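Local coordinates for protein SGNH-hydrolase family esterase (Altererythrobacter indicus, PDB 7C2A) that hydrolyses esters as a member of the SGNH-hydrolase family, and may act as a lysophospholipase, at residues T53-L58 with R94-G99; Q59-V64 with L101-R106; L74-L79 with P110-G115; M116-N121 with E129-Y134. All coordinates share one frame; numbering follows the deposited sequence. Where two conformers were deposited one is given.

How the interactions relate
From the N terminus, the chain enters helix 54-66, whose two successive parts (53-58 and 59-64) pack on helix 90-106 in interactions 1 and 2. Each of these closes a long loop that runs through strand 74-78 and helix 81-85. Interaction 3 pairs strand 74-78 with strand 111-114 and so closes a beta-alpha-beta crossover around helix 90-106. Interactions 1, 2 and 3 cross one another along the chain, binding the helix pair to the middle of the parallel sheet. Interaction 4 opens after the others have closed; its short loop ties the end of strand 111-114 to helices 124-131 and 133-140, and Y134 links it back to L79 of interaction 3.

Interaction 1 of 4, residues T53-L58 with R94-G99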
loop_
_atom_site.group_PDB
_atom_site.type_symbol
_atom_site.label_atom_id
_atom_site.label_comp_id
_atom_site.label_asym_id
_atom_site.label_seq_id
_atom_site.Cartn_x
_atom_site.Cartn_y
_atom_site.Cartn_z
ATOM N N THR A 53 -0.339 8.542 0.987
ATOM C CA THR A 53 0.114 8.586 -0.422
ATOM C C THR A 53 1.648 8.525 -0.408
ATOM O O THR A 53 2.265 8.578 0.670
ATOM C CB THR A 53 -0.259 9.931 -1.054
ATOM O OG1 THR A 53 0.310 10.937 -0.214
ATOM C CG2 THR A 53 -1.753 10.138 -1.181
ATOM N N THR A 54 2.258 8.387 -1.578
ATOM C CA THR A 54 3.715 8.463 -1.650
ATOM C C THR A 54 4.232 9.784 -1.084
ATOM O O THR A 54 5.272 9.814 -0.426
ATOM C CB THR A 54 4.212 8.233 -3.081
ATOM O OG1 THR A 54 3.725 9.276 -3.951
ATOM C CG2 THR A 54 3.805 6.846 -3.604
ATOM N N ALA A 55 3.521 10.890 -1.326
ATOM C CA ALA A 55 3.964 12.166 -0.765
ATOM C C ALA A 55 3.890 12.155 0.756
ATOM O O ALA A 55 4.791 12.663 1.429
ATOM C CB ALA A 55 3.138 13.326 -1.324
ATOM N N ALA A 56 2.820 11.584 1.313
ATOM C CA ALA A 56 2.725 11.490 2.766
ATOM C C ALA A 56 3.856 10.642 3.335
ATOM O O ALA A 56 4.439 10.973 4.374
ATOM C CB ALA A 56 1.357 10.945 3.184
ATOM N N GLY A 57 4.187 9.540 2.662
ATOM C CA GLY A 57 5.296 8.725 3.123
ATOM C C GLY A 57 6.610 9.472 3.073
ATOM O O GLY A 57 7.413 9.407 4.005
ATOM N N LEU A 58 6.848 10.207 1.986
ATOM C CA LEU A 58 8.063 11.008 1.890
ATOM C C LEU A 58 8.128 12.052 2.997
ATOM O O LEU A 58 9.199 12.323 3.541
ATOM C CB LEU A 58 8.136 11.655 0.509
ATOM C CG LEU A 58 9.318 12.580 0.229
ATOM C CD1 LEU A 58 10.642 11.854 0.397
ATOM C CD2 LEU A 58 9.187 13.163 -1.166
ATOM N N ARG A 94 6.415 8.117 -8.601
ATOM C CA ARG A 94 7.777 7.618 -8.759
ATOM C C ARG A 94 8.791 8.551 -8.114
ATOM O O ARG A 94 9.732 8.095 -7.455
ATOM C CB ARG A 94 8.085 7.450 -10.244
ATOM C CG ARG A 94 9.439 6.822 -10.532
ATOM C CD ARG A 94 9.692 6.713 -12.037
ATOM N NE ARG A 94 9.590 8.022 -12.665
ATOM C CZ ARG A 94 8.828 8.308 -13.719
ATOM N NH1 ARG A 94 8.788 9.551 -14.181
ATOM N NH2 ARG A 94 8.118 7.363 -14.316
ATOM N N GLN A 95 8.625 9.862 -8.315
ATOM C CA GLN A 95 9.533 10.835 -7.717
ATOM C C GLN A 95 9.463 10.795 -6.198
ATOM O O GLN A 95 10.493 10.847 -5.520
ATOM C CB GLN A 95 9.167 12.230 -8.208
ATOM C CG GLN A 95 9.332 12.452 -9.699
ATOM C CD GLN A 95 8.424 13.557 -10.231
ATOM O OE1 GLN A 95 7.975 14.429 -9.480
ATOM N NE2 GLN A 95 8.147 13.519 -11.531
ATOM N N ASN A 96 8.252 10.710 -5.648
ATOM C CA ASN A 96 8.112 10.665 -4.197
ATOM C C ASN A 96 8.725 9.394 -3.627
ATOM O O ASN A 96 9.457 9.439 -2.626
ATOM C CB ASN A 96 6.635 10.762 -3.815
ATOM C CG ASN A 96 6.020 12.098 -4.153
ATOM O OD1 ASN A 96 6.725 13.105 -4.295
ATOM N ND2 ASN A 96 4.704 12.126 -4.262
ATOM N N LEU A 97 8.454 8.253 -4.264
ATOM C CA LEU A 97 9.066 7.006 -3.822
ATOM C C LEU A 97 10.580 7.067 -3.936
ATOM O O LEU A 97 11.293 6.532 -3.079
ATOM C CB LEU A 97 8.516 5.834 -4.631
ATOM C CG LEU A 97 7.162 5.308 -4.163
ATOM C CD1 LEU A 97 6.458 4.524 -5.256
ATOM C CD2 LEU A 97 7.309 4.457 -2.912
ATOM N N SER A 98 11.095 7.734 -4.980
ATOM C CA SER A 98 12.540 7.892 -5.112
ATOM C C SER A 98 13.125 8.603 -3.899
ATOM O O SER A 98 14.193 8.230 -3.410
ATOM C CB SER A 98 12.870 8.677 -6.385
ATOM O OG SER A 98 12.560 7.954 -7.553
ATOM N N GLY A 99 12.440 9.636 -3.407
ATOM C CA GLY A 99 12.926 10.337 -2.230
ATOM C C GLY A 99 12.936 9.460 -0.992
ATOM O O GLY A 99 13.846 9.557 -0.167
#
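T54 and N96 meet where helix 54-66 begins, their side chains crossing at about a right angle. N96 ND2 donates to T54 OG1 at 3.0 Å with an N-H...O angle of 160°, and the hydroxyl oxygen lies in the plane of the amide. T54 OG1 sits between the backbone N and the carbonyl carbon (chi1 63°), which leaves CG2 to pack against L97 CG at 3.7 Å. A turn further on, L58 reaches across to the opposite helix, its CD1 3.6 Å from G99 C, against the bare glycine backbone. An alanine in place of N96 would probably leave T54 OG1 without its amide donor and open a gap beside L58 CD2 and A55. In the next shell, T54 OG1 is also hydrogen-bonded to D83, of the GxND block of SGNH hydrolases, while T53 N-caps the helix, its OG1 accepting from A56 N at 3.0 Å. Helices 54-66 and 90-106 run almost parallel, their axes 8.4 Å apart and 21° from each other in these segments, with L97 reaching L79 beyond strand 74-78 and also packing on L137 of helix 133-140.

Interaction 2 of 4, residues Q59-V64 with L101-R106; sequences QRIKFV and LEELQR
K62 and E103 are the closest residues of two roughly parallel helical segments, their CA atoms 7.3 Å apart and the axes 10.1 Å apart at an angle of 23°. Side chains therefore have to span the distance. In the conformers described here, the lysine chain passes across the glutamate at about a right angle, with K62 CG 3.6 Å from E103 CD, and turns at its last torsion to set K62 NZ 2.9 Å from E103 OE1. NZ approaches OE1 from above the carboxylate plane, in a salt bridge. R106, one turn along from E103, grips the same carboxylate side-on: its NE reaches OE1 from the opposite face to the lysine, a long bond, while R106 NH2 meets E103 OE2 on the syn side at 2.9 Å. In E103, CG is anti to the backbone N (chi1 179°), and a bend at chi2 then sets CD beside K62. R107 forms a further salt bridge to OE2, so one carboxylate gathers three cations, with K62 NZ and R106 NH2 only 4.0 Å apart. An alanine in place of E103 would probably leave those cations facing one another without the shared negative charge that draws them together. Next to this network the contact becomes apolar, with I61 CD1 4.4 Å from L104 CD2. I61 also packs on F11 of strand 6-12, and L104 on A75 and V77 of strand 74-78 and I111 of strand 111-114, so both helices lie against the same parallel sheet.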
loop_
_atom_site.group_PDB
_atom_site.type_symbol
_atom_site.label_atom_id
_atom_site.label_comp_id
_atom_site.label_asym_id
_atom_site.label_seq_id
_atom_site.Cartn_x
_atom_site.Cartn_y
_atom_site.Cartn_z
ATOM N N GLN A 59 6.982 12.630 3.349
ATOM C CA GLN A 59 6.955 13.659 4.380
ATOM C C GLN A 59 7.388 13.127 5.740
ATOM O O GLN A 59 7.937 13.884 6.551
ATOM C CB GLN A 59 5.553 14.243 4.476
ATOM C CG GLN A 59 5.477 15.497 5.333
ATOM C CD GLN A 59 6.151 16.680 4.661
ATOM O OE1 GLN A 59 6.035 16.860 3.449
ATOM N NE2 GLN A 59 6.859 17.486 5.436
ATOM N N ARG A 60 7.170 11.838 6.011
ATOM C CA ARG A 60 7.405 11.278 7.338
ATOM C C ARG A 60 8.569 10.304 7.423
ATOM O O ARG A 60 8.890 9.873 8.533
ATOM C CB ARG A 60 6.137 10.648 7.942
ATOM C CG ARG A 60 5.667 9.399 7.235
ATOM C CD ARG A 60 4.496 8.726 7.974
ATOM N NE ARG A 60 3.926 7.681 7.124
ATOM C CZ ARG A 60 4.029 6.370 7.339
ATOM N NH1 ARG A 60 4.617 5.911 8.433
ATOM N NH2 ARG A 60 3.523 5.517 6.461
ATOM N N ILE A 61 9.225 9.946 6.314
ATOM C CA ILE A 61 10.221 8.877 6.390
ATOM C C ILE A 61 11.357 9.225 7.354
ATOM O O ILE A 61 11.782 8.384 8.152
ATOM C CB ILE A 61 10.714 8.435 4.998
ATOM C CG1 ILE A 61 11.726 7.284 5.133
ATOM C CG2 ILE A 61 11.347 9.596 4.220
ATOM C CD1 ILE A 61 11.171 5.974 5.718
ATOM N N LYS A 62 11.872 10.456 7.294
ATOM C CA LYS A 62 12.954 10.836 8.202
ATOM C C LYS A 62 12.507 10.758 9.656
ATOM O O LYS A 62 13.225 10.231 10.512
ATOM C CB LYS A 62 13.449 12.247 7.880
ATOM C CG LYS A 62 14.427 12.344 6.716
ATOM C CD LYS A 62 14.833 13.804 6.488
ATOM C CE LYS A 62 15.793 13.968 5.316
ATOM N NZ LYS A 62 17.151 13.443 5.613
ATOM N N PHE A 63 11.320 11.284 9.953
ATOM C CA PHE A 63 10.815 11.257 11.321
ATOM C C PHE A 63 10.654 9.829 11.818
ATOM O O PHE A 63 11.014 9.510 12.956
ATOM C CB PHE A 63 9.467 11.980 11.377
ATOM C CG PHE A 63 8.831 11.966 12.739
ATOM C CD1 PHE A 63 9.185 12.915 13.684
ATOM C CD2 PHE A 63 7.894 11.010 13.086
ATOM C CE1 PHE A 63 8.615 12.920 14.936
ATOM C CE2 PHE A 63 7.320 11.013 14.350
ATOM C CZ PHE A 63 7.688 11.967 15.276
ATOM N N VAL A 64 10.092 8.955 10.983
ATOM C CA VAL A 64 9.899 7.560 11.378
ATOM C C VAL A 64 11.238 6.903 11.681
ATOM O O VAL A 64 11.392 6.209 12.692
ATOM C CB VAL A 64 9.095 6.805 10.300
ATOM C CG1 VAL A 64 9.135 5.309 10.546
ATOM C CG2 VAL A 64 7.659 7.298 10.280
ATOM N N LEU A 101 13.301 6.104 -0.999
ATOM C CA LEU A 101 14.365 5.121 -1.147
ATOM C C LEU A 101 15.731 5.770 -1.015
ATOM O O LEU A 101 16.661 5.152 -0.492
ATOM C CB LEU A 101 14.238 4.385 -2.477
ATOM C CG LEU A 101 12.900 3.681 -2.724
ATOM C CD1 LEU A 101 13.035 2.739 -3.904
ATOM C CD2 LEU A 101 12.408 2.938 -1.491
ATOM N N GLU A 102 15.862 7.024 -1.451
ATOM C CA GLU A 102 17.129 7.727 -1.314
ATOM C C GLU A 102 17.485 7.940 0.148
ATOM O O GLU A 102 18.656 7.837 0.529
ATOM C CB GLU A 102 17.068 9.057 -2.060
ATOM C CG GLU A 102 17.411 8.900 -3.522
ATOM C CD GLU A 102 17.164 10.136 -4.360
ATOM O OE1 GLU A 102 16.843 11.204 -3.792
ATOM O OE2 GLU A 102 17.296 10.027 -5.599
ATOM N N GLU A 103 16.499 8.265 0.981
ATOM C CA GLU A 103 16.760 8.409 2.407
ATOM C C GLU A 103 17.192 7.081 3.029
ATOM O O GLU A 103 18.145 7.035 3.816
ATOM C CB GLU A 103 15.523 8.977 3.096
ATOM C CG GLU A 103 15.670 9.140 4.599
ATOM C CD GLU A 103 16.745 10.137 5.007
ATOM O OE1 GLU A 103 17.176 10.952 4.164
ATOM O OE2 GLU A 103 17.170 10.105 6.179
ATOM N N LEU A 104 16.501 5.987 2.693
ATOM C CA LEU A 104 16.902 4.678 3.205
ATOM C C LEU A 104 18.308 4.319 2.740
ATOM O O LEU A 104 19.122 3.814 3.525
ATOM C CB LEU A 104 15.895 3.617 2.758
ATOM C CG LEU A 104 14.523 3.763 3.419
ATOM C CD1 LEU A 104 13.456 2.982 2.653
ATOM C CD2 LEU A 104 14.560 3.330 4.870
ATOM N N GLN A 105 18.613 4.583 1.468
ATOM C CA GLN A 105 19.935 4.278 0.932
ATOM C C GLN A 105 21.013 5.115 1.608
ATOM O O GLN A 105 22.115 4.619 1.881
ATOM C CB GLN A 105 19.934 4.533 -0.572
ATOM C CG GLN A 105 21.032 3.831 -1.341
ATOM C CD GLN A 105 20.830 3.954 -2.834
ATOM O OE1 GLN A 105 20.654 5.055 -3.353
ATOM N NE2 GLN A 105 20.839 2.825 -3.532
ATOM N N ARG A 106 20.731 6.392 1.864
ATOM C CA ARG A 106 21.697 7.219 2.575
ATOM C C ARG A 106 22.090 6.571 3.893
ATOM O O ARG A 106 23.270 6.567 4.268
ATOM C CB ARG A 106 21.104 8.605 2.817
ATOM C CG ARG A 106 22.057 9.602 3.428
ATOM C CD ARG A 106 21.349 10.925 3.645
ATOM N NE ARG A 106 20.403 10.851 4.753
ATOM C CZ ARG A 106 20.751 10.922 6.033
ATOM N NH1 ARG A 106 22.024 11.082 6.365
ATOM N NH2 ARG A 106 19.827 10.839 6.979
#

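Interaction 3 of 4, residues L74-L79 with P110-G115; sequences LAIVEL and PILLMG
A75 bonds to the neighbouring strand through both its N-H and its carbonyl: its N donates to P110 O at 2.8 Å, and its carbonyl takes the N-H of L112. V77 repeats the pattern, with V77 N bonded to L112 O and M114 N to V77 O, each at 2.9 Å. These four bonds are the staggered ladder of a parallel pair, and three CA-H...O contacts lie among them, the shortest from I76 CA to L112 O at 3.2 Å.

The apolar contacts fall on the two faces of the sheet. On one, I76 CG2 touches M114 CG at 3.7 Å; M114 bends at chi2 (-51°), and its terminal CE also comes near the same methyl. L74 CD1 packs on P110 and L112 at the start of this face. On the other, V77 CB stands 4.1 Å from L113 CD1; A75 packs on L104, and V77 on L101 and L104, of helix 90-106.

Where the strands part, a water takes over from direct pairing. It accepts from L79 N at 3.0 Å and lies within hydrogen-bonding distance of V77 O and M114 O, though it has more acceptors around it than protons to give. E78 OE2 leaves the pair and bonds to the backbone N of D13, in the GDSL motif.

Between the two strands, hydrogen bonding is all backbone and bridging water while hydrocarbon fills both faces, as suits two inner strands of an alpha/beta sandwich, and a carboxylate, E78, appears at the C-terminal end of the strand, beside the GDSL motif.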
loop_
_atom_site.group_PDB
_atom_site.type_symbol
_atom_site.label_atom_id
_atom_site.label_comp_id
_atom_site.label_asym_id
_atom_site.label_seq_id
_atom_site.Cartn_x
_atom_site.Cartn_y
_atom_site.Cartn_z
ATOM N N LEU A 74 16.187 -3.892 7.749
ATOM C CA LEU A 74 15.546 -4.020 6.453
ATOM C C LEU A 74 14.352 -3.088 6.514
ATOM O O LEU A 74 13.688 -3.007 7.549
ATOM C CB LEU A 74 15.047 -5.452 6.222
ATOM C CG LEU A 74 14.128 -5.690 5.022
ATOM C CD1 LEU A 74 14.866 -5.460 3.718
ATOM C CD2 LEU A 74 13.564 -7.103 5.051
ATOM N N ALA A 75 14.093 -2.384 5.415
ATOM C CA ALA A 75 12.900 -1.557 5.275
ATOM C C ALA A 75 12.065 -2.113 4.137
ATOM O O ALA A 75 12.558 -2.245 3.011
ATOM C CB ALA A 75 13.258 -0.100 4.973
ATOM N N ILE A 76 10.808 -2.420 4.426
ATOM C CA ILE A 76 9.849 -2.859 3.422
ATOM C C ILE A 76 8.977 -1.662 3.089
ATOM O O ILE A 76 8.315 -1.112 3.973
ATOM C CB ILE A 76 8.990 -4.026 3.934
ATOM C CG1 ILE A 76 9.858 -5.168 4.483
ATOM C CG2 ILE A 76 8.060 -4.494 2.825
ATOM C CD1 ILE A 76 9.067 -6.297 5.153
ATOM N N VAL A 77 8.964 -1.247 1.824
ATOM C CA VAL A 77 8.271 -0.026 1.415
ATOM C C VAL A 77 7.089 -0.417 0.543
ATOM O O VAL A 77 7.261 -1.060 -0.503
ATOM C CB VAL A 77 9.208 0.941 0.680
ATOM C CG1 VAL A 77 8.436 2.152 0.172
ATOM C CG2 VAL A 77 10.352 1.367 1.578
ATOM N N GLU A 78 5.891 -0.008 0.963
ATOM C CA GLU A 78 4.633 -0.418 0.341
ATOM C C GLU A 78 3.753 0.823 0.212
ATOM O O GLU A 78 2.952 1.115 1.093
ATOM C CB GLU A 78 3.981 -1.489 1.209
ATOM C CG GLU A 78 2.633 -1.976 0.742
ATOM C CD GLU A 78 1.466 -1.229 1.375
ATOM O OE1 GLU A 78 0.541 -0.877 0.607
ATOM O OE2 GLU A 78 1.449 -1.007 2.604
ATOM N N LEU A 79 3.912 1.564 -0.883
ATOM C CA LEU A 79 3.177 2.806 -1.062
ATOM C C LEU A 79 2.884 3.002 -2.541
ATOM O O LEU A 79 3.614 2.518 -3.412
ATOM C CB LEU A 79 3.954 4.023 -0.554
ATOM C CG LEU A 79 4.092 4.128 0.960
ATOM C CD1 LEU A 79 5.047 5.263 1.295
ATOM C CD2 LEU A 79 2.749 4.372 1.598
ATOM N N PRO A 110 18.909 -1.732 3.906
ATOM C CA PRO A 110 18.419 -2.520 2.772
ATOM C C PRO A 110 16.925 -2.342 2.557
ATOM O O PRO A 110 16.157 -2.158 3.501
ATOM C CB PRO A 110 18.747 -3.962 3.182
ATOM C CG PRO A 110 19.874 -3.842 4.154
ATOM C CD PRO A 110 19.597 -2.569 4.908
ATOM N N ILE A 111 16.516 -2.451 1.295
ATOM C CA ILE A 111 15.154 -2.142 0.871
ATOM C C ILE A 111 14.525 -3.357 0.201
ATOM O O ILE A 111 15.125 -3.963 -0.697
ATOM C CB ILE A 111 15.141 -0.975 -0.128
ATOM C CG1 ILE A 111 15.758 0.283 0.481
ATOM C CG2 ILE A 111 13.721 -0.702 -0.626
ATOM C CD1 ILE A 111 16.181 1.288 -0.561
ATOM N N LEU A 112 13.293 -3.663 0.592
ATOM C CA LEU A 112 12.399 -4.521 -0.175
ATOM C C LEU A 112 11.200 -3.679 -0.593
ATOM O O LEU A 112 10.498 -3.120 0.258
ATOM C CB LEU A 112 11.946 -5.720 0.657
ATOM C CG LEU A 112 10.924 -6.645 0.000
ATOM C CD1 LEU A 112 11.493 -7.273 -1.258
ATOM C CD2 LEU A 112 10.478 -7.715 0.986
ATOM N N LEU A 113 10.962 -3.582 -1.893
ATOM C CA LEU A 113 9.869 -2.797 -2.443
ATOM C C LEU A 113 8.692 -3.706 -2.774
ATOM O O LEU A 113 8.858 -4.704 -3.474
ATOM C CB LEU A 113 10.352 -2.099 -3.711
ATOM C CG LEU A 113 9.498 -0.984 -4.307
ATOM C CD1 LEU A 113 9.321 0.179 -3.341
ATOM C CD2 LEU A 113 10.108 -0.493 -5.610
ATOM N N MET A 114 7.510 -3.341 -2.281
ATOM C CA MET A 114 6.272 -4.112 -2.570
ATOM C C MET A 114 5.610 -3.486 -3.803
ATOM O O MET A 114 5.122 -2.349 -3.709
ATOM C CB MET A 114 5.318 -4.068 -1.375
ATOM C CG MET A 114 5.857 -4.804 -0.155
ATOM S SD MET A 114 6.392 -6.488 -0.564
ATOM C CE MET A 114 6.236 -7.290 1.030
ATOM N N GLY A 115 5.627 -4.204 -4.927
ATOM C CA GLY A 115 5.057 -3.691 -6.187
ATOM C C GLY A 115 3.548 -3.542 -6.125
ATOM O O GLY A 115 2.872 -4.473 -5.676
HETATM O O HOH W 1 5.864 0.207 -2.713
#

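Interaction 4 of 4, residues M116-N121 with E129-Y134; sequences MRAPPN and EFDGIY
D131 clamps the loop that follows strand 111-114, in a strand-loop-helix connection of the alpha/beta fold where helix 124-131 folds back on the residues just ahead of it. Its CB faces R117 CD, and CG, anti to the carbonyl carbon (chi1 -72°), comes 3.5 Å from R117 CD, the two side chains crossing at about a right angle. OD1 accepts from A118 N at 2.8 Å through its syn lone pair. OD2 takes a hydrogen bond from a water, 2.7 Å away, that also donates to A118 O, and a second from Q127 in the preceding turn. The carboxylate thus holds the A118 backbone at N directly and at O through water. The R117 guanidinium may feel its charge, but OD2 lies well out of its plane and no N-H points at it. R117 NE bonds instead to another water, which donates to both M116 O and D131 O and so adds another water bridge between loop and helix.

Hydrocarbon and rings pack alongside this polar grip. In the F130 conformer described, A118 CB and M116 CB rest against F130 CD2 and CE2 respectively, each at 3.8 Å. Y134, whose OH bonds to L79 O, lies flat over the loop: M116 N stands 3.5 Å above the centre of one ring face, while I133 CG1 lies against the opposite face.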
loop_
_atom_site.group_PDB
_atom_site.type_symbol
_atom_site.label_atom_id
_atom_site.label_comp_id
_atom_site.label_asym_id
_atom_site.label_seq_id
_atom_site.Cartn_x
_atom_site.Cartn_y
_atom_site.Cartn_z
ATOM N N MET A 116 3.046 -2.391 -6.568
ATOM C CA MET A 116 1.583 -2.143 -6.616
ATOM C C MET A 116 1.149 -2.200 -8.084
ATOM O O MET A 116 1.970 -1.898 -8.956
ATOM C CB MET A 116 1.220 -0.782 -6.015
ATOM C CG MET A 116 1.706 -0.600 -4.579
ATOM S SD MET A 116 1.189 -1.908 -3.426
ATOM C CE MET A 116 -0.591 -1.715 -3.471
ATOM N N ARG A 117 -0.102 -2.581 -8.332
ATOM C CA ARG A 117 -0.611 -2.699 -9.723
ATOM C C ARG A 117 -1.897 -1.885 -9.855
ATOM O O ARG A 117 -2.722 -1.901 -8.933
ATOM C CB ARG A 117 -0.849 -4.168 -10.081
ATOM C CG ARG A 117 0.431 -4.984 -10.173
ATOM C CD ARG A 117 1.224 -4.620 -11.413
ATOM N NE ARG A 117 2.479 -5.349 -11.493
ATOM C CZ ARG A 117 2.592 -6.636 -11.799
ATOM N NH1 ARG A 117 1.514 -7.355 -12.068
ATOM N NH2 ARG A 117 3.785 -7.193 -11.838
ATOM N N ALA A 118 -2.049 -1.220 -10.992
ATOM C CA ALA A 118 -3.247 -0.387 -11.201
ATOM C C ALA A 118 -4.387 -1.259 -11.724
ATOM O O ALA A 118 -4.143 -2.146 -12.553
ATOM C CB ALA A 118 -2.924 0.719 -12.178
ATOM N N PRO A 119 -5.643 -1.009 -11.299
ATOM C CA PRO A 119 -6.782 -1.728 -11.843
ATOM C C PRO A 119 -7.116 -1.080 -13.198
ATOM O O PRO A 119 -6.722 0.034 -13.475
ATOM C CB PRO A 119 -7.872 -1.482 -10.792
ATOM C CG PRO A 119 -7.543 -0.115 -10.263
ATOM C CD PRO A 119 -6.028 -0.059 -10.255
ATOM N N PRO A 120 -7.885 -1.757 -14.063
ATOM C CA PRO A 120 -8.198 -1.215 -15.393
ATOM C C PRO A 120 -9.098 0.027 -15.506
ATOM O O PRO A 120 -9.025 0.653 -16.530
ATOM C CB PRO A 120 -8.908 -2.405 -16.052
ATOM C CG PRO A 120 -9.521 -3.155 -14.890
ATOM C CD PRO A 120 -8.455 -3.080 -13.825
ATOM N N ASN A 121 -9.545 0.546 -14.326
ATOM C CA ASN A 121 -10.506 1.648 -14.369
ATOM C C ASN A 121 -9.901 2.925 -14.947
ATOM O O ASN A 121 -10.568 3.647 -15.697
ATOM C CB ASN A 121 -11.075 1.911 -12.974
ATOM C CG ASN A 121 -12.266 2.853 -12.999
ATOM O OD1 ASN A 121 -13.230 2.638 -13.735
ATOM N ND2 ASN A 121 -12.200 3.909 -12.194
ATOM N N GLU A 129 1.844 2.972 -17.179
ATOM C CA GLU A 129 2.794 3.954 -16.594
ATOM C C GLU A 129 2.941 3.708 -15.089
ATOM O O GLU A 129 4.069 3.654 -14.600
ATOM C CB GLU A 129 2.316 5.384 -16.856
ATOM C CG GLU A 129 3.382 6.417 -16.534
ATOM C CD GLU A 129 2.943 7.870 -16.547
ATOM O OE1 GLU A 129 1.828 8.160 -17.005
ATOM O OE2 GLU A 129 3.731 8.703 -16.091
ATOM N N PHE A 130 1.823 3.505 -14.399
ATOM C CA PHE A 130 1.896 3.302 -12.935
ATOM C C PHE A 130 2.619 1.991 -12.609
ATOM O O PHE A 130 3.527 1.991 -11.770
ATOM C CB PHE A 130 0.484 3.274 -12.352
ATOM C CG PHE A 130 0.476 2.971 -10.880
ATOM C CD1 PHE A 130 0.652 3.989 -9.963
ATOM C CD2 PHE A 130 0.341 1.670 -10.419
ATOM C CE1 PHE A 130 0.663 3.718 -8.605
ATOM C CE2 PHE A 130 0.352 1.400 -9.061
ATOM C CZ PHE A 130 0.509 2.425 -8.157
ATOM N N ASP A 131 2.251 0.909 -13.292
ATOM C CA ASP A 131 2.835 -0.386 -12.964
ATOM C C ASP A 131 4.344 -0.378 -13.152
ATOM O O ASP A 131 5.072 -1.029 -12.392
ATOM C CB ASP A 131 2.226 -1.486 -13.839
ATOM C CG ASP A 131 0.799 -1.823 -13.471
ATOM O OD1 ASP A 131 0.228 -1.212 -12.548
ATOM O OD2 ASP A 131 0.251 -2.723 -14.138
ATOM N N GLY A 132 4.835 0.358 -14.150
ATOM C CA GLY A 132 6.258 0.344 -14.450
ATOM C C GLY A 132 7.127 1.101 -13.466
ATOM O O GLY A 132 8.355 0.971 -13.522
ATOM N N ILE A 133 6.544 1.891 -12.564
ATOM C CA ILE A 133 7.415 2.656 -11.667
ATOM C C ILE A 133 8.157 1.739 -10.706
ATOM O O ILE A 133 9.285 2.041 -10.310
ATOM C CB ILE A 133 6.693 3.809 -10.939
ATOM C CG1 ILE A 133 5.787 3.306 -9.810
ATOM C CG2 ILE A 133 5.943 4.688 -11.926
ATOM C CD1 ILE A 133 5.105 4.417 -9.019
ATOM N N TYR A 134 7.558 0.598 -10.337
ATOM C CA TYR A 134 8.174 -0.250 -9.317
ATOM C C TYR A 134 9.417 -0.971 -9.824
ATOM O O TYR A 134 10.460 -0.919 -9.145
ATOM C CB TYR A 134 7.123 -1.172 -8.682
ATOM C CG TYR A 134 6.075 -0.361 -7.947
ATOM C CD1 TYR A 134 6.282 0.058 -6.637
ATOM C CD2 TYR A 134 4.903 0.040 -8.580
ATOM C CE1 TYR A 134 5.359 0.850 -5.978
ATOM C CE2 TYR A 134 3.970 0.824 -7.927
ATOM C CZ TYR A 134 4.207 1.228 -6.628
ATOM O OH TYR A 134 3.260 2.011 -6.019
HETATM O O HOH W 2 3.942 -2.857 -10.664
HETATM O O HOH W 3 -2.143 -3.778 -13.517
#